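Local structure of PfEMP1 variant 1 of strain MC (5LGD) at residues Met13-His16 against Asp17-Asp21; Asp93-Leu96 against Glu97-Asp101. The protein probably binds a host cell-surface receptor, this chain being a small helical DBL-clan domain cut from a much longer PfEMP1 protein of the malaria parasite. All coordinates share one frame; numbering follows the deposited sequence.

Contact 1 (Met13-His16 against Asp17-Asp21)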
loop_
_atom_site.group_PDB
_atom_site.type_symbol
_atom_site.label_atom_id
_atom_site.label_comp_id
_atom_site.label_asym_id
_atom_site.label_seq_id
_atom_site.Cartn_x
_atom_site.Cartn_y
_atom_site.Cartn_z
ATOM N N MET B 13 13.209 28.715 -1.207
ATOM C CA MET B 13 13.871 29.905 -1.736
ATOM C C MET B 13 14.115 30.932 -0.612
ATOM O O MET B 13 15.186 31.524 -0.559
ATOM C CB MET B 13 12.986 30.543 -2.819
ATOM C CG MET B 13 13.710 31.586 -3.643
ATOM S SD MET B 13 12.655 32.986 -4.058
ATOM C CE MET B 13 12.174 33.573 -2.400
ATOM N N TRP B 14 13.112 31.170 0.239
ATOM C CA TRP B 14 13.176 32.137 1.334
ATOM C C TRP B 14 14.221 31.690 2.355
ATOM O O TRP B 14 15.071 32.496 2.753
ATOM C CB TRP B 14 11.798 32.346 1.980
ATOM C CG TRP B 14 11.804 33.379 3.062
ATOM C CD1 TRP B 14 11.414 34.683 2.951
ATOM C CD2 TRP B 14 12.214 33.196 4.429
ATOM N NE1 TRP B 14 11.577 35.328 4.156
ATOM C CE2 TRP B 14 12.085 34.443 5.075
ATOM C CE3 TRP B 14 12.688 32.100 5.171
ATOM C CZ2 TRP B 14 12.435 34.630 6.414
ATOM C CZ3 TRP B 14 13.035 32.293 6.502
ATOM C CH2 TRP B 14 12.892 33.542 7.109
ATOM N N VAL B 15 14.143 30.420 2.776
ATOM C CA VAL B 15 15.070 29.756 3.705
ATOM C C VAL B 15 16.513 29.880 3.162
ATOM O O VAL B 15 17.408 30.342 3.874
ATOM C CB VAL B 15 14.637 28.282 3.971
ATOM C CG1 VAL B 15 15.770 27.468 4.598
ATOM C CG2 VAL B 15 13.395 28.234 4.859
ATOM N N HIS B 16 16.724 29.498 1.896
ATOM C CA HIS B 16 18.017 29.595 1.244
ATOM C C HIS B 16 18.558 31.047 1.234
ATOM O O HIS B 16 19.694 31.293 1.662
ATOM C CB HIS B 16 17.902 29.047 -0.200
ATOM C CG HIS B 16 19.116 29.319 -1.020
ATOM N ND1 HIS B 16 19.198 30.434 -1.833
ATOM C CD2 HIS B 16 20.269 28.626 -1.110
ATOM C CE1 HIS B 16 20.387 30.375 -2.393
ATOM N NE2 HIS B 16 21.057 29.298 -2.001
ATOM N N ASP B 17 17.757 31.989 0.712
ATOM C CA ASP B 17 18.140 33.404 0.627
ATOM C C ASP B 17 18.363 34.046 2.015
ATOM O O ASP B 17 19.238 34.896 2.135
ATOM C CB ASP B 17 17.084 34.205 -0.168
ATOM C CG ASP B 17 16.892 33.769 -1.613
ATOM O OD1 ASP B 17 17.623 32.851 -2.073
ATOM O OD2 ASP B 17 16.002 34.313 -2.272
ATOM N N MET B 18 17.617 33.633 3.064
ATOM C CA MET B 18 17.879 34.237 4.363
ATOM C C MET B 18 19.236 33.725 4.922
ATOM O O MET B 18 20.028 34.537 5.423
ATOM C CB MET B 18 16.677 34.145 5.332
ATOM C CG MET B 18 16.696 32.989 6.288
ATOM S SD MET B 18 17.660 33.405 7.755
ATOM C CE MET B 18 17.413 31.970 8.652
ATOM N N LEU B 19 19.551 32.435 4.708
ATOM C CA LEU B 19 20.813 31.824 5.156
ATOM C C LEU B 19 22.001 32.454 4.474
ATOM O O LEU B 19 23.031 32.704 5.119
ATOM C CB LEU B 19 20.791 30.306 4.923
ATOM C CG LEU B 19 19.791 29.520 5.820
ATOM C CD1 LEU B 19 19.771 28.046 5.459
ATOM C CD2 LEU B 19 20.134 29.662 7.271
ATOM N N ILE B 20 21.807 32.791 3.186
ATOM C CA ILE B 20 22.778 33.430 2.318
ATOM C C ILE B 20 22.978 34.876 2.753
ATOM O O ILE B 20 24.110 35.326 2.855
ATOM C CB ILE B 20 22.418 33.224 0.802
ATOM C CG1 ILE B 20 22.650 31.741 0.340
ATOM C CG2 ILE B 20 23.191 34.155 -0.128
ATOM C CD1 ILE B 20 23.852 31.052 0.813
ATOM N N ASP B 21 21.906 35.580 3.046
ATOM C CA ASP B 21 21.950 36.958 3.535
ATOM C C ASP B 21 22.669 37.018 4.880
ATOM O O ASP B 21 23.535 37.867 5.079
ATOM C CB ASP B 21 20.545 37.542 3.617
ATOM C CG ASP B 21 19.852 37.847 2.304
ATOM O OD1 ASP B 21 20.544 37.942 1.276
ATOM O OD2 ASP B 21 18.622 38.049 2.317
#

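Contact 2 (Asp93-Leu96 against Glu97-Asp101)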
loop_
_atom_site.group_PDB
_atom_site.type_symbol
_atom_site.label_atom_id
_atom_site.label_comp_id
_atom_site.label_asym_id
_atom_site.label_seq_id
_atom_site.Cartn_x
_atom_site.Cartn_y
_atom_site.Cartn_z
ATOM N N ASP B 93 20.789 18.535 9.451
ATOM C CA ASP B 93 21.200 17.604 8.389
ATOM C C ASP B 93 20.222 17.526 7.226
ATOM O O ASP B 93 20.672 17.519 6.076
ATOM C CB ASP B 93 21.517 16.205 8.919
ATOM C CG ASP B 93 22.600 16.101 9.995
ATOM O OD1 ASP B 93 23.549 16.935 9.985
ATOM O OD2 ASP B 93 22.522 15.171 10.816
ATOM N N LEU B 94 18.888 17.479 7.495
ATOM C CA LEU B 94 17.918 17.469 6.394
ATOM C C LEU B 94 17.871 18.820 5.685
ATOM O O LEU B 94 17.726 18.867 4.471
ATOM C CB LEU B 94 16.502 17.080 6.880
ATOM C CG LEU B 94 15.383 17.026 5.816
ATOM C CD1 LEU B 94 15.727 16.076 4.679
ATOM C CD2 LEU B 94 14.048 16.549 6.441
ATOM N N LEU B 95 17.933 19.915 6.447
ATOM C CA LEU B 95 17.915 21.263 5.887
ATOM C C LEU B 95 19.022 21.450 4.809
ATOM O O LEU B 95 18.746 21.953 3.723
ATOM C CB LEU B 95 18.075 22.303 7.009
ATOM C CG LEU B 95 18.201 23.745 6.576
ATOM C CD1 LEU B 95 17.000 24.154 5.765
ATOM C CD2 LEU B 95 18.281 24.652 7.771
ATOM N N LEU B 96 20.243 21.040 5.127
ATOM C CA LEU B 96 21.411 21.146 4.278
ATOM C C LEU B 96 21.254 20.217 3.062
ATOM O O LEU B 96 21.608 20.600 1.936
ATOM C CB LEU B 96 22.679 20.787 5.125
ATOM C CG LEU B 96 23.513 21.928 5.821
ATOM C CD1 LEU B 96 22.750 23.195 6.062
ATOM C CD2 LEU B 96 24.226 21.453 7.075
ATOM N N GLU B 97 20.674 19.016 3.269
ATOM C CA GLU B 97 20.419 18.112 2.146
ATOM C C GLU B 97 19.447 18.739 1.111
ATOM O O GLU B 97 19.677 18.630 -0.084
ATOM C CB GLU B 97 19.727 16.866 2.658
ATOM C CG GLU B 97 20.572 15.640 2.801
ATOM C CD GLU B 97 19.647 14.530 3.248
ATOM O OE1 GLU B 97 19.989 13.839 4.232
ATOM O OE2 GLU B 97 18.539 14.418 2.669
ATOM N N ILE B 98 18.320 19.306 1.581
ATOM C CA ILE B 98 17.285 19.878 0.707
ATOM C C ILE B 98 17.861 21.070 -0.064
ATOM O O ILE B 98 17.741 21.117 -1.284
ATOM C CB ILE B 98 16.005 20.206 1.511
ATOM C CG1 ILE B 98 15.304 18.889 1.940
ATOM C CG2 ILE B 98 15.043 21.152 0.747
ATOM C CD1 ILE B 98 14.221 19.070 2.994
ATOM N N ILE B 99 18.574 21.959 0.633
ATOM C CA ILE B 99 19.223 23.123 -0.004
ATOM C C ILE B 99 20.166 22.683 -1.079
ATOM O O ILE B 99 20.039 23.193 -2.183
ATOM C CB ILE B 99 19.847 24.107 0.991
ATOM C CG1 ILE B 99 18.696 24.787 1.785
ATOM C CG2 ILE B 99 20.685 25.179 0.255
ATOM C CD1 ILE B 99 19.106 25.390 2.983
ATOM N N GLN B 100 21.043 21.693 -0.801
ATOM C CA GLN B 100 21.987 21.201 -1.800
ATOM C C GLN B 100 21.313 20.552 -3.001
ATOM O O GLN B 100 21.761 20.774 -4.115
ATOM C CB GLN B 100 23.066 20.274 -1.220
ATOM C CG GLN B 100 24.225 20.206 -2.196
ATOM C CD GLN B 100 25.438 19.488 -1.713
ATOM O OE1 GLN B 100 25.733 19.434 -0.516
ATOM N NE2 GLN B 100 26.208 18.975 -2.663
ATOM N N ASP B 101 20.280 19.740 -2.784
ATOM C CA ASP B 101 19.513 19.069 -3.845
ATOM C C ASP B 101 18.834 20.100 -4.774
ATOM O O ASP B 101 18.730 19.868 -5.973
ATOM C CB ASP B 101 18.419 18.179 -3.211
ATOM C CG ASP B 101 18.908 16.875 -2.604
ATOM O OD1 ASP B 101 20.139 16.611 -2.657
ATOM O OD2 ASP B 101 18.063 16.122 -2.060
#

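Contact 1 (Met13-His16 against Asp17-Asp21)
His-16 reaches along a largely buried part of helix 7-29 to both Asp-17 and Ile-20. Its CB lies 3.1 Å from Asp-17 N, and CG stands anti to the backbone N (chi1 170°), beside the carbonyl carbon, which swings the imidazole forward along the helix. ND1 gives its hydrogen to Asp-17 OD1 at 2.9 Å, a nearly straight bond (162°) lying close to the ring plane, although the carboxylate itself is turned 67° from the ring. CD2 is 4.2 Å and CE1 3.8 Å from Ile-20 CG1. The tip, NE2, is 3.7 Å from the same carbon, because this methylene sits over one ring face in a CH-pi contact; NE2 also hydrogen-bonds Glu-108 of helix 106-118, and the ring of Tyr-103 stacks with the imidazole. The other carboxylate oxygen of Asp-17, OD2, turns to the aliphatic part of Met-13, with CG at 3.8 Å.

On another side of the helix, Met-18 CG packs off-centre over the six-membered ring of Trp-14, 3.7 Å from CZ3, and its sulfur stands obliquely to that ring in a Met-aromatic contact. Trp-14 NE1 is hydrogen-bonded to Glu-62 OE1 of helix 45-70. Val-15 and Leu-19 lie side by side, CG1 and CD1 4.1 Å apart. Four i to i+4 backbone bonds join the two segments, beginning with Asp-17 N to Met-13 O.

With a carboxylate bonded at each ring nitrogen, His-16 is held against rotation, and the imidazole would probably be stabilised in its charged form.

Contact 2 (Asp93-Leu96 against Glu97-Asp101)
Helix 92-103 carries this contact, about two and a half turns of regular alpha helix whose side chains pair mostly at a spacing of four residues. Leu-94 CG meets Ile-98 CD1 at 3.7 Å, and Leu-94 CD1 lies 3.8 Å from the same methyl, the two side chains meeting at a slant. The delta carbon of Ile-98 is therefore set against the CG-CD1 arm of Leu-94. Leu-95 and Ile-99 instead lie alongside each other and point the same way, their CD1 atoms 3.7 Å apart. Ile-99 CG1, placed beside its own backbone N (chi1 -68°), leads that methyl back over the preceding turn, 3.5 Å from Leu-95 O.

Glu-97 reaches toward the Leu-94 side: its OE2 comes within 3.8 Å of Leu-94 CD1 and is hydrogen-bonded to a polar side chain of the other protein in the assembly. A polar side chain of that protein packs on Leu-94, an apolar one on Ile-98. Backbone bonds tie the segments, including Ile-98 N to Leu-94 O at 3.0 Å and Gln-100 N to Leu-96 O at 3.0 Å. Leu-96 rests on Ile-112 of helix 106-118.

The arrangement is that of a helix packed into an all-helical DBL-clan domain, with Leu-95 and Ile-99 against helix 7-29 while Leu-94 and Ile-98 meet the chain of another protein.

Overall arrangement
Both contacts are single-helix pairings, mostly at a spacing of four residues, and they meet each other: Val-15 CG1 packs on Leu-95 CD1, and Ile-99 CD1 lies against Leu-19 CD1, each at 3.7 Å, joining helix 7-29 to helix 92-103. Their centres are about 13 Å apart. Contact 1 lies nearer the middle of the chain and is buried among helices 45-70, 92-103, 106-118 and 144-162; its indole and imidazole nitrogens are met inside the domain. Contact 2 is only partly buried and further out. Aromatic and histidine chemistry thus marks the inner helix, whereas contact 2 relies on aliphatic pairs, with Glu-97 at the face that meets the partner protein.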